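Local coordinates for protein GDSL-like Lipase (Parabacteroides distasonis, PDB 3P94) that is a GDSL-type serine hydrolase of the SGNH clan that probably cleaves lipid esters, possibly acting as a lysophospholipase, at residues Gly10-Ala15 / Arg52-Gln57; Val26-Ser31 / Gln68-Leu73. One frame throughout, in Å; residues are numbered along the deposited sequence. Where two conformers were deposited one is given.

Overall arrangement
In this flavodoxin-like SGNH hydrolase both contacts reach the same parallel sheet, contact 1 through its edge strand 49-53 and contact 2 through the neighbouring strand 23-29. Their centres are about 8 Å apart. Backbone hydrogen bonds probably join the two strands, from R52 N to F27 O (2.9 Å) and from I54 N to G29 O (3.0 Å). On the helix side they meet again where Y12 CD2 packs 3.5 Å from D69 OD2. Strand 23-29 leads to S31, probably the nucleophile of a Ser-His-Asp triad with H182 and D179; beyond the edge strand, Q57 O packs 3.6 Å from N30 CB, next to that serine.

Contact 1 (Gly10-Ala15 / Arg52-Gln57); sequences GRYAEA and RGISGQ
The Y12 ring lies flat against the guanidinium of R52, joining the N-terminal segment to the edge strand 49-53 of the flavodoxin-like sheet just where that strand runs into a type II turn, I54 to Q57. At the root of the tyrosine, Y12 CB sits 3.6 Å from R52 NE. With chi1 at -67°, CG is anti to the carbonyl carbon and comes within 3.4 Å of R52 CD, which lies over one face of the ring, offset toward its rim. CD1 meets R52 NH1 at 3.5 Å; guanidinium and ring are stacked, their planes only 11° apart, while R52 NE is hydrogen-bonded to N16. Farther out CE2 touches I54 CG1 at 3.6 Å, and R11 CG lies over the opposite face, toward the rim. At the tip, Y12 OH donates a hydrogen bond to G53 O at 2.7 Å. A leucine in place of Y12 would probably leave G53 O without this donor and the R52 guanidinium without its flat support. R11 CB packs on I54 CD1 (3.6 Å) while its guanidinium reaches D34 in a salt bridge. G53 O itself lies at the edge of the Y12 ring, in its plane, with a C=O...OH angle of 145°.

Contact 2 (Val26-Ser31 / Gln68-Leu73); sequences VFMGNS and QDVINL
V26 and M28 point from strand 23-29 toward V70 of helix 59-71. This helix belongs to a beta-alpha-beta crossover: it links strands 49-53 and 75-81, which flank strand 23-29 in the sheet, and so must pass over the strand between them. Contact 2 is where residues 68-73 rest on that strand.

Most of the contact is apolar. M28, selenomethionine in this crystal, makes its approach with the terminal methyl: chi3 at 51° bends the chain at its end and brings CE to 3.5 Å from V70 CG2. The same methyl is 3.8 Å from D69 CB, the two side chains crossing at about a right angle. V70 CG2 also receives V26 CG1, at 3.9 Å, so one valine methyl serves both strand residues. The other branch of V26 turns to the chain leaving the helix, where CG2 lies 4.0 Å from L73 CD1.

Polar atoms come in without bonding across the contact. D69 O, within the wider pi-type turn at 68-71, is buried with no hydrogen-bonding partner; its neighbour from the strand is V26 CG1, at 3.5 Å. Just past it, L73 N bonds back to V70 O at 3.1 Å. The carboxylate of D69 is engaged elsewhere, with N16 and in a salt bridge with R65; of D69, CB is the atom that reaches M28 CE.

With no hydrogen bond from strand to helix, this junction rests mainly on van der Waals contact between methyl groups, with the D69 CB methylene joining in, and the unpaired D69 carbonyl is probably an energetic cost that the apolar packing around it presumably offsets.

Contact 1 (Gly10-Ala15 / Arg52-Gln57)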
ATOM      1  N   GLY A  10      -1.294  13.448 -12.337  1.00 15.93           N
ATOM      2  CA  GLY A  10      -0.819  13.285 -13.708  1.00 16.50           C
ATOM      3  C   GLY A  10      -0.239  11.923 -14.035  1.00 20.74           C
ATOM      4  O   GLY A  10      -0.189  11.550 -15.204  1.00 21.01           O
ATOM      5  N   ARG A  11       0.196  11.155 -13.018  1.00 16.88           N
ATOM      6  CA  ARG A  11       0.776   9.828 -13.245  1.00 15.97           C
ATOM      7  C   ARG A  11      -0.234   8.858 -13.895  1.00 19.67           C
ATOM      8  O   ARG A  11       0.120   8.186 -14.876  1.00 19.30           O
ATOM      9  CB  ARG A  11       1.334   9.237 -11.940  1.00 13.72           C
ATOM     10  CG  ARG A  11       1.784   7.752 -12.022  1.00 18.93           C
ATOM     11  CD  ARG A  11       3.101   7.516 -12.768  1.00 25.12           C
ATOM     12  NE  ARG A  11       3.367   6.086 -12.922  1.00 26.19           N
ATOM     13  CZ  ARG A  11       3.993   5.338 -12.018  1.00 37.55           C
ATOM     14  NH1 ARG A  11       4.462   5.886 -10.903  1.00 17.06           N
ATOM     15  NH2 ARG A  11       4.176   4.044 -12.233  1.00 25.24           N
ATOM     16  N   TYR A  12      -1.473   8.788 -13.376  1.00 14.72           N
ATOM     17  CA  TYR A  12      -2.458   7.847 -13.926  1.00 14.65           C
ATOM     18  C   TYR A  12      -3.707   8.492 -14.537  1.00 19.19           C
ATOM     19  O   TYR A  12      -4.620   7.756 -14.925  1.00 18.11           O
ATOM     20  CB  TYR A  12      -2.901   6.874 -12.838  1.00 14.62           C
ATOM     21  CG  TYR A  12      -1.801   5.936 -12.387  1.00 14.58           C
ATOM     22  CD1 TYR A  12      -1.300   4.956 -13.242  1.00 15.92           C
ATOM     23  CD2 TYR A  12      -1.322   5.972 -11.082  1.00 13.77           C
ATOM     24  CE1 TYR A  12      -0.322   4.063 -12.821  1.00 15.96           C
ATOM     25  CE2 TYR A  12      -0.356   5.072 -10.644  1.00 14.20           C
ATOM     26  CZ  TYR A  12       0.153   4.131 -11.522  1.00 20.00           C
ATOM     27  OH  TYR A  12       1.100   3.244 -11.100  1.00 16.58           O
ATOM     28  N   ALA A  13      -3.757   9.838 -14.644  1.00 17.47           N
ATOM     29  CA  ALA A  13      -4.923  10.540 -15.206  1.00 18.17           C
ATOM     30  C   ALA A  13      -5.335   9.958 -16.584  1.00 22.78           C
ATOM     31  O   ALA A  13      -6.510   9.680 -16.800  1.00 22.35           O
ATOM     32  CB  ALA A  13      -4.631  12.027 -15.332  1.00 19.10           C
ATOM     33  N   GLU A  14      -4.355   9.718 -17.476  1.00 19.66           N
ATOM     34  CA  GLU A  14      -4.589   9.182 -18.815  1.00 20.54           C
ATOM     35  C   GLU A  14      -4.967   7.706 -18.775  1.00 23.37           C
ATOM     36  O   GLU A  14      -5.925   7.310 -19.448  1.00 24.09           O
ATOM     37  CB  GLU A  14      -3.366   9.413 -19.726  1.00 22.35           C
ATOM     38  CG  GLU A  14      -3.215  10.855 -20.178  1.00 32.24           C
ATOM     39  CD  GLU A  14      -4.408  11.454 -20.904  1.00 54.76           C
ATOM     40  OE1 GLU A  14      -4.997  10.773 -21.773  1.00 45.33           O
ATOM     41  OE2 GLU A  14      -4.759  12.613 -20.590  1.00 58.85           O
ATOM     42  N   ALA A  15      -4.232   6.901 -17.988  1.00 19.20           N
ATOM     43  CA  ALA A  15      -4.481   5.470 -17.815  1.00 18.97           C
ATOM     44  C   ALA A  15      -5.908   5.195 -17.312  1.00 23.61           C
ATOM     45  O   ALA A  15      -6.532   4.240 -17.770  1.00 24.27           O
ATOM     46  CB  ALA A  15      -3.474   4.884 -16.855  1.00 19.17           C
ATOM     47  N   ARG A  52      -2.144   1.041  -9.090  1.00 13.36           N
ATOM     48  CA  ARG A  52      -2.125   2.483  -8.866  1.00 12.27           C
ATOM     49  C   ARG A  52      -1.068   2.868  -7.811  1.00 15.62           C
ATOM     50  O   ARG A  52      -1.236   3.847  -7.081  1.00 15.40           O
ATOM     51  CB  ARG A  52      -3.537   3.008  -8.507  1.00 13.42           C
ATOM     52  CG  ARG A  52      -4.538   3.009  -9.692  1.00 16.87           C
ATOM     53  CD  ARG A  52      -4.098   3.977 -10.794  1.00 17.70           C
ATOM     54  NE  ARG A  52      -4.956   3.987 -11.979  1.00 18.25           N
ATOM     55  CZ  ARG A  52      -4.736   3.265 -13.073  1.00 24.91           C
ATOM     56  NH1 ARG A  52      -3.706   2.434 -13.135  1.00 12.79           N
ATOM     57  NH2 ARG A  52      -5.553   3.359 -14.111  1.00 15.66           N
ATOM     58  N   GLY A  53       0.046   2.131  -7.794  1.00 13.41           N
ATOM     59  CA  GLY A  53       1.168   2.429  -6.908  1.00 12.62           C
ATOM     60  C   GLY A  53       2.008   3.570  -7.454  1.00 14.23           C
ATOM     61  O   GLY A  53       2.184   3.666  -8.668  1.00 15.61           O
ATOM     62  N   ILE A  54       2.480   4.478  -6.587  1.00  9.79           N
ATOM     63  CA  ILE A  54       3.348   5.597  -7.009  1.00  9.79           C
ATOM     64  C   ILE A  54       4.530   5.700  -6.054  1.00 16.20           C
ATOM     65  O   ILE A  54       4.338   5.979  -4.859  1.00 13.58           O
ATOM     66  CB  ILE A  54       2.622   6.966  -7.150  1.00 11.93           C
ATOM     67  CG1 ILE A  54       1.548   6.927  -8.261  1.00 11.02           C
ATOM     68  CG2 ILE A  54       3.656   8.079  -7.478  1.00 12.78           C
ATOM     69  CD1 ILE A  54       0.766   8.249  -8.489  1.00 11.11           C
ATOM     70  N   SER A  55       5.757   5.524  -6.596  1.00 12.68           N
ATOM     71  CA  SER A  55       6.992   5.600  -5.825  1.00 13.24           C
ATOM     72  C   SER A  55       7.085   6.860  -4.958  1.00 18.77           C
ATOM     73  O   SER A  55       6.730   7.940  -5.415  1.00 17.02           O
ATOM     74  CB  SER A  55       8.198   5.550  -6.751  1.00 17.05           C
ATOM     75  OG  SER A  55       8.273   4.276  -7.365  1.00 29.46           O
ATOM     76  N   GLY A  56       7.561   6.674  -3.721  1.00 17.60           N
ATOM     77  CA  GLY A  56       7.808   7.735  -2.750  1.00 18.19           C
ATOM     78  C   GLY A  56       6.622   8.367  -2.049  1.00 20.81           C
ATOM     79  O   GLY A  56       6.819   9.214  -1.172  1.00 20.23           O
ATOM     80  N   GLN A  57       5.394   7.970  -2.407  1.00 16.74           N
ATOM     81  CA  GLN A  57       4.198   8.578  -1.830  1.00 15.74           C
ATOM     82  C   GLN A  57       3.941   8.160  -0.385  1.00 18.07           C
ATOM     83  O   GLN A  57       4.226   7.027   0.009  1.00 18.00           O
ATOM     84  CB  GLN A  57       2.961   8.267  -2.675  1.00 16.31           C
ATOM     85  CG  GLN A  57       2.943   9.050  -3.983  1.00 13.41           C
ATOM     86  CD  GLN A  57       1.555   9.444  -4.425  1.00 17.85           C
ATOM     87  OE1 GLN A  57       0.559   8.794  -4.099  1.00 13.83           O
ATOM     88  NE2 GLN A  57       1.459  10.550  -5.163  1.00 15.43           N
TER

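Contact 2 (Val26-Ser31 / Gln68-Leu73)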
ATOM      1  N   VAL A  26      -8.415  -2.529  -7.147  1.00 14.05           N
ATOM      2  CA  VAL A  26      -7.404  -1.516  -7.342  1.00 13.44           C
ATOM      3  C   VAL A  26      -6.344  -1.689  -6.244  1.00 16.90           C
ATOM      4  O   VAL A  26      -6.695  -1.858  -5.081  1.00 16.38           O
ATOM      5  CB  VAL A  26      -8.041  -0.100  -7.341  1.00 16.77           C
ATOM      6  CG1 VAL A  26      -6.980   1.003  -7.200  1.00 15.74           C
ATOM      7  CG2 VAL A  26      -8.887   0.114  -8.599  1.00 16.97           C
ATOM      8  N   PHE A  27      -5.064  -1.688  -6.624  1.00 13.76           N
ATOM      9  CA  PHE A  27      -3.948  -1.749  -5.677  1.00 13.78           C
ATOM     10  C   PHE A  27      -3.434  -0.326  -5.484  1.00 18.30           C
ATOM     11  O   PHE A  27      -2.863   0.262  -6.412  1.00 18.29           O
ATOM     12  CB  PHE A  27      -2.825  -2.695  -6.165  1.00 15.38           C
ATOM     13  CG  PHE A  27      -3.040  -4.167  -5.863  1.00 16.87           C
ATOM     14  CD1 PHE A  27      -4.139  -4.843  -6.372  1.00 20.12           C
ATOM     15  CD2 PHE A  27      -2.115  -4.881  -5.109  1.00 17.63           C
ATOM     16  CE1 PHE A  27      -4.340  -6.193  -6.079  1.00 21.74           C
ATOM     17  CE2 PHE A  27      -2.296  -6.236  -4.845  1.00 20.93           C
ATOM     18  CZ  PHE A  27      -3.403  -6.887  -5.341  1.00 20.28           C
HETATM   19  N   MSE A  28      -3.693   0.233  -4.299  1.00 15.62           N
HETATM   20  CA  MSE A  28      -3.272   1.583  -3.909  1.00 15.30           C
HETATM   21  C   MSE A  28      -1.989   1.440  -3.085  1.00 20.25           C
HETATM   22  O   MSE A  28      -1.928   0.629  -2.146  1.00 20.21           O
HETATM   23  CB  MSE A  28      -4.441   2.262  -3.129  1.00 17.62           C
HETATM   24  CG  MSE A  28      -4.128   3.617  -2.516  1.00 24.41           C
HETATM   25 SE   MSE A  28      -3.335   4.899  -3.787  0.75 32.62          SE
HETATM   26  CE  MSE A  28      -4.521   4.809  -5.182  1.00 27.46           C
ATOM     27  N   GLY A  29      -0.956   2.183  -3.467  1.00 18.01           N
ATOM     28  CA  GLY A  29       0.297   2.105  -2.744  1.00 17.15           C
ATOM     29  C   GLY A  29       1.407   3.043  -3.160  1.00 19.52           C
ATOM     30  O   GLY A  29       1.223   3.993  -3.933  1.00 18.42           O
ATOM     31  N   ASN A  30       2.569   2.760  -2.604  1.00 16.42           N
ATOM     32  CA  ASN A  30       3.808   3.507  -2.763  1.00 16.18           C
ATOM     33  C   ASN A  30       4.784   2.767  -3.699  1.00 18.17           C
ATOM     34  O   ASN A  30       4.342   2.123  -4.656  1.00 15.53           O
ATOM     35  CB  ASN A  30       4.418   3.738  -1.377  1.00 19.98           C
ATOM     36  CG  ASN A  30       4.555   2.492  -0.513  1.00 31.16           C
ATOM     37  OD1 ASN A  30       4.929   1.391  -0.968  1.00 28.52           O
ATOM     38  ND2 ASN A  30       4.276   2.650   0.763  1.00 14.00           N
ATOM     39  N   SER A  31       6.106   2.870  -3.416  1.00 14.74           N
ATOM     40  CA  SER A  31       7.177   2.252  -4.207  0.50 15.04           C
ATOM     41  C   SER A  31       7.103   0.713  -4.203  1.00 18.84           C
ATOM     42  O   SER A  31       7.526   0.076  -5.172  1.00 19.38           O
ATOM     43  CB  SER A  31       8.545   2.718  -3.712  0.50 20.03           C
ATOM     44  OG  SER A  31       8.610   2.745  -2.295  0.50 30.17           O
ATOM     45  N   GLN A  68      -9.485  10.078  -7.585  1.00 12.21           N
ATOM     46  CA  GLN A  68      -9.194   9.832  -9.003  0.60 11.74           C
ATOM     47  C   GLN A  68      -8.766   8.388  -9.278  1.00 15.17           C
ATOM     48  O   GLN A  68      -9.232   7.778 -10.236  1.00 14.61           O
ATOM     49  CB  GLN A  68      -8.096  10.797  -9.499  0.60 12.84           C
ATOM     50  CG  GLN A  68      -7.720  10.596 -10.985  0.60 10.03           C
ATOM     51  CD  GLN A  68      -6.488  11.336 -11.425  0.60 18.52           C
ATOM     52  OE1 GLN A  68      -6.569  12.475 -11.892  0.60 11.99           O
ATOM     53  NE2 GLN A  68      -5.332  10.678 -11.338  0.60  6.18           N
ATOM     54  N   ASP A  69      -7.856   7.866  -8.465  1.00 11.95           N
ATOM     55  CA  ASP A  69      -7.281   6.556  -8.703  1.00 11.39           C
ATOM     56  C   ASP A  69      -7.987   5.383  -8.045  1.00 15.59           C
ATOM     57  O   ASP A  69      -7.615   4.249  -8.332  1.00 12.02           O
ATOM     58  CB  ASP A  69      -5.792   6.604  -8.331  1.00 11.82           C
ATOM     59  CG  ASP A  69      -4.948   7.387  -9.351  1.00 19.06           C
ATOM     60  OD1 ASP A  69      -5.499   7.795 -10.399  1.00 20.27           O
ATOM     61  OD2 ASP A  69      -3.738   7.567  -9.106  1.00 18.92           O
ATOM     62  N   VAL A  70      -9.021   5.625  -7.206  1.00 15.05           N
ATOM     63  CA  VAL A  70      -9.761   4.539  -6.561  1.00 15.04           C
ATOM     64  C   VAL A  70     -11.268   4.756  -6.741  1.00 17.51           C
ATOM     65  O   VAL A  70     -11.892   3.984  -7.451  1.00 16.31           O
ATOM     66  CB  VAL A  70      -9.409   4.304  -5.048  1.00 18.71           C
ATOM     67  CG1 VAL A  70     -10.247   3.171  -4.456  1.00 18.35           C
ATOM     68  CG2 VAL A  70      -7.929   4.020  -4.851  1.00 18.21           C
ATOM     69  N   ILE A  71     -11.844   5.782  -6.086  1.00 14.57           N
ATOM     70  CA  ILE A  71     -13.299   6.057  -6.094  1.00 14.25           C
ATOM     71  C   ILE A  71     -13.860   6.147  -7.527  1.00 19.17           C
ATOM     72  O   ILE A  71     -14.842   5.463  -7.836  1.00 17.23           O
ATOM     73  CB  ILE A  71     -13.661   7.330  -5.280  1.00 16.59           C
ATOM     74  CG1 ILE A  71     -13.226   7.184  -3.781  1.00 16.15           C
ATOM     75  CG2 ILE A  71     -15.168   7.656  -5.422  1.00 17.03           C
ATOM     76  CD1 ILE A  71     -13.254   8.410  -2.926  1.00 18.59           C
ATOM     77  N   ASN A  72     -13.237   6.968  -8.396  1.00 16.48           N
ATOM     78  CA  ASN A  72     -13.725   7.168  -9.764  1.00 17.14           C
ATOM     79  C   ASN A  72     -13.618   5.913 -10.649  1.00 20.61           C
ATOM     80  O   ASN A  72     -14.299   5.857 -11.680  1.00 20.53           O
ATOM     81  CB  ASN A  72     -13.040   8.355 -10.415  1.00 16.15           C
ATOM     82  CG  ASN A  72     -13.457   9.691  -9.807  1.00 34.12           C
ATOM     83  OD1 ASN A  72     -14.411   9.790  -9.025  1.00 21.49           O
ATOM     84  ND2 ASN A  72     -12.733  10.753 -10.140  1.00 25.56           N
ATOM     85  N   LEU A  73     -12.843   4.894 -10.221  1.00 15.54           N
ATOM     86  CA  LEU A  73     -12.732   3.641 -10.979  1.00 16.25           C
ATOM     87  C   LEU A  73     -13.812   2.635 -10.547  1.00 19.96           C
ATOM     88  O   LEU A  73     -13.937   1.580 -11.158  1.00 19.56           O
ATOM     89  CB  LEU A  73     -11.320   3.027 -10.851  1.00 15.95           C
ATOM     90  CG  LEU A  73     -10.148   3.875 -11.399  1.00 19.99           C
ATOM     91  CD1 LEU A  73      -8.858   3.112 -11.308  1.00 19.75           C
ATOM     92  CD2 LEU A  73     -10.369   4.310 -12.854  1.00 23.84           C
TER